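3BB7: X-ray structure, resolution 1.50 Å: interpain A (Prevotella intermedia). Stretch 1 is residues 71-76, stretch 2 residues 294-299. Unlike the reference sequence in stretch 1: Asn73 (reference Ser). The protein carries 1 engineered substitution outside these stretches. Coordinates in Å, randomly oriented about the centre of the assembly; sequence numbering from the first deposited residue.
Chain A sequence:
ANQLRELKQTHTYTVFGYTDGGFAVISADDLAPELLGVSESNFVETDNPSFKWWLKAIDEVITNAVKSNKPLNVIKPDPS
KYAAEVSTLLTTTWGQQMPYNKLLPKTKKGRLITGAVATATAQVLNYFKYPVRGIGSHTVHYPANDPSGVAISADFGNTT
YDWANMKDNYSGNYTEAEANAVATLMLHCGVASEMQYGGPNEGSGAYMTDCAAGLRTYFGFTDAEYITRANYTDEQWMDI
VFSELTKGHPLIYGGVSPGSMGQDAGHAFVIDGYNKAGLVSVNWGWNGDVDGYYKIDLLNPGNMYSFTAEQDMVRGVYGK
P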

# COMPACT_ATOMS: atom_id res chain seq x y z
N PRO A 71 23.21 5.55 14.62
CA PRO A 71 22.93 5.81 13.21
C PRO A 71 21.85 4.90 12.67
O PRO A 71 21.75 3.72 13.05
CB PRO A 71 24.26 5.49 12.51
CG PRO A 71 25.29 5.47 13.58
CD PRO A 71 24.59 5.08 14.84
N LEU A 72 21.02 5.45 11.78
CA LEU A 72 19.99 4.64 11.13
C LEU A 72 20.65 3.67 10.17
O LEU A 72 21.66 4.00 9.53
CB LEU A 72 18.94 5.51 10.41
CG LEU A 72 18.03 6.34 11.32
CD1 LEU A 72 17.32 7.43 10.51
CD2 LEU A 72 16.99 5.44 12.05
N ASN A 73 20.09 2.48 10.06
CA ASN A 73 20.71 1.50 9.17
C ASN A 73 20.35 1.74 7.71
O ASN A 73 19.32 2.35 7.39
CB ASN A 73 20.39 0.08 9.61
CG ASN A 73 18.94 -0.27 9.47
OD1 ASN A 73 18.28 0.06 8.48
ND2 ASN A 73 18.42 -0.97 10.46
N VAL A 74 21.25 1.28 6.84
CA VAL A 74 21.08 1.36 5.39
C VAL A 74 21.36 -0.05 4.88
O VAL A 74 22.46 -0.58 5.06
CB VAL A 74 22.07 2.35 4.76
CG1 VAL A 74 21.92 2.34 3.27
CG2 VAL A 74 21.82 3.74 5.30
N ILE A 75 20.34 -0.67 4.32
CA ILE A 75 20.44 -2.07 3.88
C ILE A 75 20.20 -2.07 2.38
O ILE A 75 19.14 -1.58 1.91
CB ILE A 75 19.40 -2.94 4.60
CG1 ILE A 75 19.64 -2.94 6.11
CG2 ILE A 75 19.42 -4.36 4.07
CD1 ILE A 75 18.51 -3.56 6.90
N LYS A 76 21.15 -2.63 1.64
CA LYS A 76 21.11 -2.68 0.18
C LYS A 76 21.01 -4.14 -0.24
O LYS A 76 21.57 -5.02 0.44
CB LYS A 76 22.36 -2.03 -0.41
CG LYS A 76 22.47 -0.55 -0.10
CD LYS A 76 23.52 0.10 -0.93
CE LYS A 76 23.73 1.53 -0.55
NZ LYS A 76 24.69 2.25 -1.45
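Stretch 2 294-299: YKIDLL

Stretch 1 is an extended segment without regular secondary structure. Tyr294 belongs to a strand. Farther along, stretch 2 folds into a type I beta turn from Ile296 to Leu299, with a backbone hydrogen bond from Leu299 N to Ile296 O (2.9 Å). The register runs in opposite order: Asp297 CA lies nearest Ile75 CA (6.1 Å), and Leu298 CA nearest Asn73 CA (5.4 Å).

Tyr294 makes no contact with stretch 1. Lys295 points toward it, and its NZ comes within 4.0 Å of Val74 CG1. The same NZ forms a long salt bridge with Asp297 OD2 (4.0 Å). Ile296 is out of reach.

Asp297 is the centre of the contact. Its OD2 accepts a nearly linear hydrogen bond from Ile75 N (2.8 Å), so a carboxylate takes up a main-chain NH of the extended segment. Its OD1 accepts a weak bond from Leu298 N (2.8 Å). One water donates to Asp297 OD1 and to Asn73 O and accepts from Lys295 NZ, each at 2.8 Å, and so ties the two stretches together.

Leu298 packs its CD2 against Leu72 CD1 (4.0 Å), an apolar contact. Its CA lies 3.7 Å from Asn73 OD1. Asn73 differs from the reference Ser. Leu299 points away and makes no contact.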

# COMPACT_ATOMS: atom_id res chain seq x y z
N TYR A 294 10.99 4.86 -1.84
CA TYR A 294 11.04 5.33 -0.45
C TYR A 294 11.82 4.39 0.43
O TYR A 294 11.82 3.18 0.22
CB TYR A 294 9.60 5.45 0.08
CG TYR A 294 8.84 6.57 -0.63
CD1 TYR A 294 8.93 7.88 -0.15
CD2 TYR A 294 8.07 6.34 -1.77
CE1 TYR A 294 8.31 8.94 -0.80
CE2 TYR A 294 7.40 7.41 -2.43
CZ TYR A 294 7.53 8.71 -1.91
OH TYR A 294 6.94 9.79 -2.53
N LYS A 295 12.47 4.92 1.45
CA LYS A 295 13.16 4.07 2.42
C LYS A 295 12.19 3.41 3.39
O LYS A 295 11.33 4.06 4.00
CB LYS A 295 14.18 4.90 3.20
CG LYS A 295 15.42 5.22 2.35
CD LYS A 295 16.54 5.76 3.18
CE LYS A 295 17.86 5.70 2.42
NZ LYS A 295 18.58 4.41 2.57
N ILE A 296 12.35 2.11 3.56
CA ILE A 296 11.70 1.39 4.66
C ILE A 296 12.72 0.64 5.54
O ILE A 296 12.39 0.26 6.67
CB ILE A 296 10.57 0.42 4.25
CG1 ILE A 296 11.14 -0.73 3.42
CG2 ILE A 296 9.43 1.20 3.54
CD1 ILE A 296 10.19 -1.93 3.28
N ASP A 297 13.94 0.44 5.05
CA ASP A 297 14.91 -0.30 5.87
C ASP A 297 15.10 0.32 7.26
O ASP A 297 15.15 -0.39 8.27
CB ASP A 297 16.26 -0.46 5.15
CG ASP A 297 16.85 0.84 4.61
OD1 ASP A 297 16.25 1.94 4.75
OD2 ASP A 297 17.95 0.76 4.02
N LEU A 298 15.14 1.64 7.30
CA LEU A 298 15.38 2.36 8.56
C LEU A 298 14.14 2.45 9.46
O LEU A 298 14.22 3.03 10.55
CB LEU A 298 15.93 3.75 8.26
CG LEU A 298 15.38 4.57 7.10
CD1 LEU A 298 13.88 4.74 7.12
CD2 LEU A 298 16.06 5.95 7.05
N LEU A 299 13.01 1.88 9.04
CA LEU A 299 11.79 1.94 9.89
C LEU A 299 11.74 0.77 10.90
O LEU A 299 10.81 -0.04 10.87
CB LEU A 299 10.50 2.02 9.05
CG LEU A 299 10.44 3.22 8.08
CD1 LEU A 299 9.16 3.17 7.30
CD2 LEU A 299 10.56 4.52 8.82
O HOH W 1 18.32 3.82 5.27